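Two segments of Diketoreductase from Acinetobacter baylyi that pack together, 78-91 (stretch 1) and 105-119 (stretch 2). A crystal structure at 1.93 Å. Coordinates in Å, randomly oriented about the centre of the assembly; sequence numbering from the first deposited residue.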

ATOM      1  N   ASP A  78     -30.265 -30.163   6.312  1.00 36.48           N
ATOM      2  CA  ASP A  78     -29.939 -31.389   7.015  1.00 39.13           C
ATOM      3  C   ASP A  78     -28.462 -31.663   6.744  1.00 33.59           C
ATOM      4  O   ASP A  78     -28.109 -32.146   5.670  1.00 40.60           O
ATOM      5  CB  ASP A  78     -30.810 -32.524   6.463  1.00 41.65           C
ATOM      6  CG  ASP A  78     -30.552 -33.859   7.148  1.00 50.14           C
ATOM      7  OD1 ASP A  78     -29.558 -33.988   7.893  1.00 44.51           O
ATOM      8  OD2 ASP A  78     -31.359 -34.784   6.928  1.00 56.00           O
ATOM      9  N   LEU A  79     -27.600 -31.344   7.707  1.00 40.41           N
ATOM     10  CA  LEU A  79     -26.151 -31.409   7.486  1.00 36.88           C
ATOM     11  C   LEU A  79     -25.696 -32.775   6.954  1.00 42.62           C
ATOM     12  O   LEU A  79     -24.941 -32.853   5.977  1.00 35.59           O
ATOM     13  CB  LEU A  79     -25.398 -31.022   8.770  1.00 38.35           C
ATOM     14  CG  LEU A  79     -23.876 -30.907   8.713  1.00 38.53           C
ATOM     15  CD1 LEU A  79     -23.461 -29.910   7.640  1.00 32.78           C
ATOM     16  CD2 LEU A  79     -23.357 -30.467  10.073  1.00 36.60           C
ATOM     17  N   ALA A  80     -26.169 -33.852   7.583  1.00 43.07           N
ATOM     18  CA  ALA A  80     -25.817 -35.204   7.167  1.00 36.26           C
ATOM     19  C   ALA A  80     -26.125 -35.421   5.689  1.00 35.82           C
ATOM     20  O   ALA A  80     -25.290 -35.948   4.948  1.00 38.46           O
ATOM     21  CB  ALA A  80     -26.569 -36.229   8.020  1.00 41.43           C
ATOM     22  N   GLN A  81     -27.325 -35.023   5.270  1.00 31.92           N
ATOM     23  CA  GLN A  81     -27.744 -35.147   3.876  1.00 36.13           C
ATOM     24  C   GLN A  81     -26.965 -34.179   2.986  1.00 36.88           C
ATOM     25  O   GLN A  81     -26.633 -34.505   1.845  1.00 39.21           O
ATOM     26  CB  GLN A  81     -29.247 -34.867   3.745  1.00 37.30           C
ATOM     27  CG  GLN A  81     -30.117 -35.895   4.457  1.00 49.68           C
ATOM     28  CD  GLN A  81     -29.911 -37.299   3.904  1.00 60.13           C
ATOM     29  OE1 GLN A  81     -29.804 -37.485   2.690  1.00 47.82           O
ATOM     30  NE2 GLN A  81     -29.833 -38.291   4.791  1.00 64.82           N
ATOM     31  N   ALA A  82     -26.683 -32.983   3.508  1.00 34.45           N
ATOM     32  CA  ALA A  82     -25.972 -31.960   2.739  1.00 39.89           C
ATOM     33  C   ALA A  82     -24.565 -32.396   2.331  1.00 37.21           C
ATOM     34  O   ALA A  82     -24.053 -31.968   1.291  1.00 38.28           O
ATOM     35  CB  ALA A  82     -25.898 -30.670   3.527  1.00 34.56           C
ATOM     36  N   VAL A  83     -23.920 -33.220   3.143  1.00 42.51           N
ATOM     37  CA  VAL A  83     -22.526 -33.561   2.870  1.00 38.42           C
ATOM     38  C   VAL A  83     -22.300 -35.042   2.571  1.00 43.22           C
ATOM     39  O   VAL A  83     -21.155 -35.502   2.579  1.00 46.74           O
ATOM     40  CB  VAL A  83     -21.622 -33.187   4.056  1.00 37.37           C
ATOM     41  CG1 VAL A  83     -21.731 -31.700   4.374  1.00 41.72           C
ATOM     42  CG2 VAL A  83     -21.968 -34.036   5.268  1.00 41.85           C
ATOM     43  N   LYS A  84     -23.368 -35.789   2.305  1.00 42.12           N
ATOM     44  CA  LYS A  84     -23.266 -37.242   2.218  1.00 50.40           C
ATOM     45  C   LYS A  84     -22.318 -37.732   1.128  1.00 49.99           C
ATOM     46  O   LYS A  84     -21.674 -38.771   1.290  1.00 49.74           O
ATOM     47  CB  LYS A  84     -24.643 -37.893   2.057  1.00 52.38           C
ATOM     48  CG  LYS A  84     -25.384 -37.520   0.790  1.00 50.99           C
ATOM     49  CD  LYS A  84     -26.763 -38.183   0.763  1.00 69.32           C
ATOM     50  CE  LYS A  84     -27.562 -37.791  -0.469  1.00 58.62           C
ATOM     51  NZ  LYS A  84     -28.935 -38.378  -0.454  1.00 64.58           N
ATOM     52  N   ASP A  85     -22.230 -37.003   0.023  1.00 42.52           N
ATOM     53  CA  ASP A  85     -21.367 -37.418  -1.074  1.00 43.99           C
ATOM     54  C   ASP A  85     -20.457 -36.254  -1.474  1.00 40.47           C
ATOM     55  O   ASP A  85     -20.026 -36.159  -2.625  1.00 40.36           O
ATOM     56  CB  ASP A  85     -22.211 -37.858  -2.279  1.00 46.98           C
ATOM     57  CG  ASP A  85     -21.388 -38.581  -3.346  1.00 55.58           C
ATOM     58  OD1 ASP A  85     -20.304 -39.112  -3.017  1.00 59.25           O
ATOM     59  OD2 ASP A  85     -21.819 -38.612  -4.517  1.00 57.22           O
ATOM     60  N   ALA A  86     -20.177 -35.368  -0.519  1.00 36.56           N
ATOM     61  CA  ALA A  86     -19.367 -34.179  -0.780  1.00 36.80           C
ATOM     62  C   ALA A  86     -17.896 -34.531  -1.016  1.00 39.80           C
ATOM     63  O   ALA A  86     -17.310 -35.331  -0.286  1.00 39.44           O
ATOM     64  CB  ALA A  86     -19.503 -33.192   0.380  1.00 40.13           C
ATOM     65  N   ASP A  87     -17.301 -33.944  -2.050  1.00 41.04           N
ATOM     66  CA  ASP A  87     -15.859 -34.062  -2.279  1.00 37.80           C
ATOM     67  C   ASP A  87     -15.121 -32.955  -1.515  1.00 37.46           C
ATOM     68  O   ASP A  87     -13.966 -33.106  -1.102  1.00 41.43           O
ATOM     69  CB  ASP A  87     -15.567 -33.936  -3.777  1.00 41.62           C
ATOM     70  CG  ASP A  87     -16.211 -35.045  -4.589  1.00 43.90           C
ATOM     71  OD1 ASP A  87     -16.144 -36.209  -4.143  1.00 48.52           O
ATOM     72  OD2 ASP A  87     -16.797 -34.748  -5.654  1.00 37.88           O
ATOM     73  N   LEU A  88     -15.815 -31.845  -1.320  1.00 39.02           N
ATOM     74  CA  LEU A  88     -15.248 -30.659  -0.688  1.00 30.50           C
ATOM     75  C   LEU A  88     -16.363 -29.939   0.028  1.00 31.30           C
ATOM     76  O   LEU A  88     -17.454 -29.782  -0.523  1.00 34.32           O
ATOM     77  CB  LEU A  88     -14.687 -29.729  -1.768  1.00 34.40           C
ATOM     78  CG  LEU A  88     -14.180 -28.337  -1.363  1.00 36.51           C
ATOM     79  CD1 LEU A  88     -12.911 -28.481  -0.535  1.00 31.40           C
ATOM     80  CD2 LEU A  88     -13.883 -27.523  -2.623  1.00 34.14           C
ATOM     81  N   VAL A  89     -16.094 -29.504   1.253  1.00 28.83           N
ATOM     82  CA  VAL A  89     -17.032 -28.675   1.995  1.00 29.76           C
ATOM     83  C   VAL A  89     -16.343 -27.353   2.282  1.00 30.91           C
ATOM     84  O   VAL A  89     -15.263 -27.313   2.881  1.00 33.27           O
ATOM     85  CB  VAL A  89     -17.431 -29.341   3.330  1.00 30.64           C
ATOM     86  CG1 VAL A  89     -18.342 -28.428   4.154  1.00 29.13           C
ATOM     87  CG2 VAL A  89     -18.127 -30.665   3.046  1.00 33.37           C
ATOM     88  N   ILE A  90     -16.952 -26.278   1.819  1.00 33.45           N
ATOM     89  CA  ILE A  90     -16.425 -24.963   2.108  1.00 27.41           C
ATOM     90  C   ILE A  90     -17.295 -24.394   3.226  1.00 29.77           C
ATOM     91  O   ILE A  90     -18.507 -24.235   3.065  1.00 28.62           O
ATOM     92  CB  ILE A  90     -16.460 -24.059   0.848  1.00 25.74           C
ATOM     93  CG1 ILE A  90     -15.670 -24.708  -0.300  1.00 26.85           C
ATOM     94  CG2 ILE A  90     -15.815 -22.720   1.168  1.00 24.03           C
ATOM     95  CD1 ILE A  90     -15.721 -23.954  -1.607  1.00 30.19           C
ATOM     96  N   GLU A  91     -16.667 -24.124   4.365  1.00 31.81           N
ATOM     97  CA  GLU A  91     -17.344 -23.614   5.544  1.00 33.57           C
ATOM     98  C   GLU A  91     -17.271 -22.087   5.638  1.00 35.57           C
ATOM     99  O   GLU A  91     -16.186 -21.504   5.710  1.00 34.32           O
ATOM    100  CB  GLU A  91     -16.757 -24.270   6.799  1.00 32.43           C
ATOM    101  CG  GLU A  91     -17.273 -23.692   8.102  1.00 34.43           C
ATOM    102  CD  GLU A  91     -16.523 -22.447   8.542  1.00 29.90           C
ATOM    103  OE1 GLU A  91     -15.318 -22.537   8.772  1.00 29.57           O
ATOM    104  OE2 GLU A  91     -17.130 -21.358   8.656  1.00 30.78           O
ATOM    105  N   THR A 105     -17.142 -30.652  14.444  1.00 42.88           N
ATOM    106  CA  THR A 105     -17.223 -31.935  15.139  1.00 46.73           C
ATOM    107  C   THR A 105     -18.249 -32.842  14.482  1.00 46.51           C
ATOM    108  O   THR A 105     -18.001 -34.035  14.276  1.00 50.78           O
ATOM    109  CB  THR A 105     -17.516 -31.753  16.616  1.00 52.09           C
ATOM    110  OG1 THR A 105     -16.434 -31.022  17.198  1.00 45.17           O
ATOM    111  CG2 THR A 105     -17.620 -33.108  17.305  1.00 48.06           C
ATOM    112  N   LYS A 106     -19.389 -32.263  14.129  1.00 45.14           N
ATOM    113  CA  LYS A 106     -20.438 -32.985  13.437  1.00 44.97           C
ATOM    114  C   LYS A 106     -19.970 -33.337  12.038  1.00 48.08           C
ATOM    115  O   LYS A 106     -20.057 -34.490  11.608  1.00 53.78           O
ATOM    116  CB  LYS A 106     -21.681 -32.110  13.347  1.00 46.85           C
ATOM    117  CG  LYS A 106     -22.202 -31.673  14.688  1.00 56.20           C
ATOM    118  CD  LYS A 106     -23.276 -30.630  14.534  1.00 58.28           C
ATOM    119  CE  LYS A 106     -23.718 -30.104  15.881  1.00 61.24           C
ATOM    120  NZ  LYS A 106     -24.731 -29.034  15.721  1.00 59.80           N
ATOM    121  N   LEU A 107     -19.459 -32.327  11.335  1.00 46.38           N
ATOM    122  CA  LEU A 107     -19.058 -32.476   9.945  1.00 47.33           C
ATOM    123  C   LEU A 107     -18.060 -33.621   9.829  1.00 43.03           C
ATOM    124  O   LEU A 107     -18.162 -34.463   8.935  1.00 52.12           O
ATOM    125  CB  LEU A 107     -18.435 -31.161   9.432  1.00 42.62           C
ATOM    126  CG  LEU A 107     -18.157 -31.018   7.933  1.00 43.87           C
ATOM    127  CD1 LEU A 107     -19.471 -31.015   7.139  1.00 37.03           C
ATOM    128  CD2 LEU A 107     -17.383 -29.730   7.684  1.00 36.90           C
ATOM    129  N   GLY A 108     -17.091 -33.652  10.737  1.00 44.55           N
ATOM    130  CA  GLY A 108     -16.102 -34.712  10.702  1.00 49.69           C
ATOM    131  C   GLY A 108     -16.722 -36.092  10.809  1.00 61.52           C
ATOM    132  O   GLY A 108     -16.194 -37.064  10.260  1.00 58.07           O
ATOM    133  N   GLU A 109     -17.849 -36.171  11.514  1.00 59.65           N
ATOM    134  CA  GLU A 109     -18.573 -37.430  11.701  1.00 60.60           C
ATOM    135  C   GLU A 109     -19.444 -37.742  10.492  1.00 62.87           C
ATOM    136  O   GLU A 109     -19.481 -38.879  10.014  1.00 62.13           O
ATOM    137  CB  GLU A 109     -19.463 -37.352  12.945  1.00 62.11           C
ATOM    138  CG  GLU A 109     -18.715 -37.096  14.248  1.00 74.31           C
ATOM    139  CD  GLU A 109     -19.646 -36.951  15.444  1.00 89.15           C
ATOM    140  OE1 GLU A 109     -20.877 -36.855  15.242  1.00 86.35           O
ATOM    141  OE2 GLU A 109     -19.143 -36.931  16.588  1.00114.35           O
ATOM    142  N   LEU A 110     -20.137 -36.723   9.997  1.00 52.19           N
ATOM    143  CA  LEU A 110     -21.144 -36.902   8.962  1.00 44.82           C
ATOM    144  C   LEU A 110     -20.579 -37.047   7.549  1.00 46.09           C
ATOM    145  O   LEU A 110     -21.204 -37.662   6.684  1.00 42.91           O
ATOM    146  CB  LEU A 110     -22.136 -35.746   9.018  1.00 47.39           C
ATOM    147  CG  LEU A 110     -22.800 -35.543  10.377  1.00 49.31           C
ATOM    148  CD1 LEU A 110     -23.742 -34.351  10.343  1.00 53.63           C
ATOM    149  CD2 LEU A 110     -23.556 -36.800  10.773  1.00 46.62           C
ATOM    150  N   ALA A 111     -19.404 -36.488   7.292  1.00 40.52           N
ATOM    151  CA  ALA A 111     -18.897 -36.490   5.932  1.00 45.14           C
ATOM    152  C   ALA A 111     -18.128 -37.757   5.593  1.00 42.66           C
ATOM    153  O   ALA A 111     -17.410 -38.310   6.433  1.00 48.49           O
ATOM    154  CB  ALA A 111     -18.022 -35.263   5.689  1.00 49.00           C
ATOM    155  N   PRO A 112     -18.281 -38.247   4.351  1.00 44.65           N
ATOM    156  CA  PRO A 112     -17.524 -39.442   3.982  1.00 46.47           C
ATOM    157  C   PRO A 112     -16.018 -39.171   4.105  1.00 57.38           C
ATOM    158  O   PRO A 112     -15.577 -38.019   4.061  1.00 50.37           O
ATOM    159  CB  PRO A 112     -17.957 -39.702   2.537  1.00 53.66           C
ATOM    160  CG  PRO A 112     -18.398 -38.369   2.025  1.00 45.29           C
ATOM    161  CD  PRO A 112     -19.004 -37.668   3.205  1.00 44.34           C
ATOM    162  N   ALA A 113     -15.232 -40.225   4.283  1.00 47.27           N
ATOM    163  CA  ALA A 113     -13.807 -40.073   4.555  1.00 52.38           C
ATOM    164  C   ALA A 113     -13.081 -39.252   3.483  1.00 49.63           C
ATOM    165  O   ALA A 113     -12.039 -38.649   3.755  1.00 50.39           O
ATOM    166  CB  ALA A 113     -13.153 -41.437   4.715  1.00 50.72           C
ATOM    167  N   LYS A 114     -13.635 -39.226   2.275  1.00 50.01           N
ATOM    168  CA  LYS A 114     -12.984 -38.575   1.140  1.00 47.47           C
ATOM    169  C   LYS A 114     -13.004 -37.051   1.231  1.00 50.82           C
ATOM    170  O   LYS A 114     -12.198 -36.380   0.578  1.00 44.15           O
ATOM    171  CB  LYS A 114     -13.661 -38.979  -0.164  1.00 43.49           C
ATOM    172  CG  LYS A 114     -15.129 -38.607  -0.220  1.00 37.64           C
ATOM    173  CD  LYS A 114     -15.665 -38.731  -1.642  1.00 36.61           C
ATOM    174  CE  LYS A 114     -17.123 -38.309  -1.683  1.00 35.62           C
ATOM    175  NZ  LYS A 114     -17.680 -38.413  -3.063  1.00 42.14           N
ATOM    176  N   THR A 115     -13.929 -36.520   2.028  1.00 44.97           N
ATOM    177  CA  THR A 115     -14.254 -35.093   2.021  1.00 39.51           C
ATOM    178  C   THR A 115     -13.145 -34.160   2.509  1.00 39.52           C
ATOM    179  O   THR A 115     -12.633 -34.283   3.626  1.00 38.99           O
ATOM    180  CB  THR A 115     -15.575 -34.804   2.783  1.00 43.37           C
ATOM    181  OG1 THR A 115     -16.639 -35.552   2.171  1.00 45.75           O
ATOM    182  CG2 THR A 115     -15.934 -33.319   2.704  1.00 37.61           C
ATOM    183  N   ILE A 116     -12.793 -33.201   1.656  1.00 40.34           N
ATOM    184  CA  ILE A 116     -11.877 -32.134   2.046  1.00 38.25           C
ATOM    185  C   ILE A 116     -12.668 -31.029   2.727  1.00 34.59           C
ATOM    186  O   ILE A 116     -13.753 -30.664   2.263  1.00 35.67           O
ATOM    187  CB  ILE A 116     -11.169 -31.551   0.818  1.00 39.35           C
ATOM    188  CG1 ILE A 116     -10.355 -32.653   0.139  1.00 35.69           C
ATOM    189  CG2 ILE A 116     -10.325 -30.342   1.220  1.00 34.51           C
ATOM    190  CD1 ILE A 116      -9.732 -32.270  -1.182  1.00 34.16           C
ATOM    191  N   PHE A 117     -12.146 -30.519   3.839  1.00 33.02           N
ATOM    192  CA  PHE A 117     -12.789 -29.410   4.539  1.00 34.32           C
ATOM    193  C   PHE A 117     -11.991 -28.129   4.310  1.00 29.90           C
ATOM    194  O   PHE A 117     -10.782 -28.087   4.549  1.00 31.87           O
ATOM    195  CB  PHE A 117     -12.842 -29.637   6.055  1.00 33.42           C
ATOM    196  CG  PHE A 117     -13.687 -30.810   6.493  1.00 35.45           C
ATOM    197  CD1 PHE A 117     -14.579 -31.428   5.624  1.00 39.39           C
ATOM    198  CD2 PHE A 117     -13.583 -31.290   7.791  1.00 36.84           C
ATOM    199  CE1 PHE A 117     -15.357 -32.511   6.040  1.00 39.85           C
ATOM    200  CE2 PHE A 117     -14.356 -32.377   8.219  1.00 33.00           C
ATOM    201  CZ  PHE A 117     -15.242 -32.984   7.343  1.00 31.62           C
ATOM    202  N   ALA A 118     -12.660 -27.069   3.880  1.00 30.51           N
ATOM    203  CA  ALA A 118     -11.972 -25.786   3.770  1.00 28.80           C
ATOM    204  C   ALA A 118     -12.753 -24.696   4.505  1.00 30.55           C
ATOM    205  O   ALA A 118     -13.962 -24.542   4.309  1.00 34.65           O
ATOM    206  CB  ALA A 118     -11.784 -25.431   2.296  1.00 30.69           C
ATOM    207  N   THR A 119     -12.061 -23.948   5.360  1.00 30.51           N
ATOM    208  CA  THR A 119     -12.657 -22.822   6.079  1.00 31.53           C
ATOM    209  C   THR A 119     -12.403 -21.506   5.331  1.00 33.03           C
ATOM    210  O   THR A 119     -11.321 -21.315   4.770  1.00 34.14           O
ATOM    211  CB  THR A 119     -12.069 -22.715   7.520  1.00 28.19           C
ATOM    212  OG1 THR A 119     -12.628 -21.581   8.190  1.00 31.50           O
ATOM    213  CG2 THR A 119     -10.547 -22.599   7.486  1.00 27.30           C
TER

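The two stretches follow the same plan, a helix, then a turn, then a strand, and they bury 926 Å² between them, both sides summed. Contact begins at Leu 79, whose CA-to-CB bond points toward the other helix: its CG lies 3.8 Å from Leu 110 CD1, and its CD1 lies 4.2 Å from Leu 107 CD1. Ala 80 CB lies 4.1 Å from Leu 110 CD1, and Ala 80 CA is 5.3 Å from Leu 110 CA.

Val 83, the first residue to leave helical phi/psi, turns inward and is buried. Val 83 CG1 is 3.6 Å from Leu 107 CD1, and Val 83 CG2 is 4.1 Å from Leu 110 CB and 4.2 Å from Ala 111 CB. Val 83 also opens a type I turn ending at Ala 86, against which Pro 112 packs; Val 83 O is 3.1 Å from Pro 112 CD.

Near the exposed Asp 85 the contact becomes polar. Asp 85 and Asp 87 both have CA-to-CB bonds pointing away, yet their carboxylates come back to Lys 114. Lys 114 NZ forms salt bridges with Asp 85 OD1 at 2.7 Å and Asp 87 OD1 at 2.9 Å. The extended lysine, t from chi2 to chi4, spans the distance. Between the aspartates, Ala 86 O accepts a 2.6 Å hydrogen bond from Thr 115 OG1, which satisfies that hydroxyl in a buried setting.

From Asp 87 onward a parallel ladder takes over, its strand axes 18° apart. Ile 116 N donates to Asp 87 O (3.0 Å), Val 89 N to Ile 116 O (2.8 Å), Ala 118 N to Val 89 O (2.8 Å) and Glu 91 N to Ala 118 O (2.7 Å); N-H...O angles of 164° to 176° show nearly linear bonds. Side chains alternate between faces. With Ile 116 and Ala 118, Leu 88 and Ile 90 share one face, where Leu 88 CD1 meets Ile 116 CG2 at 3.6 Å. Val 89 occupies the other, its CG1 3.9 Å from Leu 107 CD2 and its CG2 3.5 Å from Thr 115 CG2, so this beta-branched residue links strand, turn and helix. Glu 91 shares that face, and its OE1 accepts a 2.9 Å hydrogen bond from Thr 119 OG1, pairing two buried polar groups.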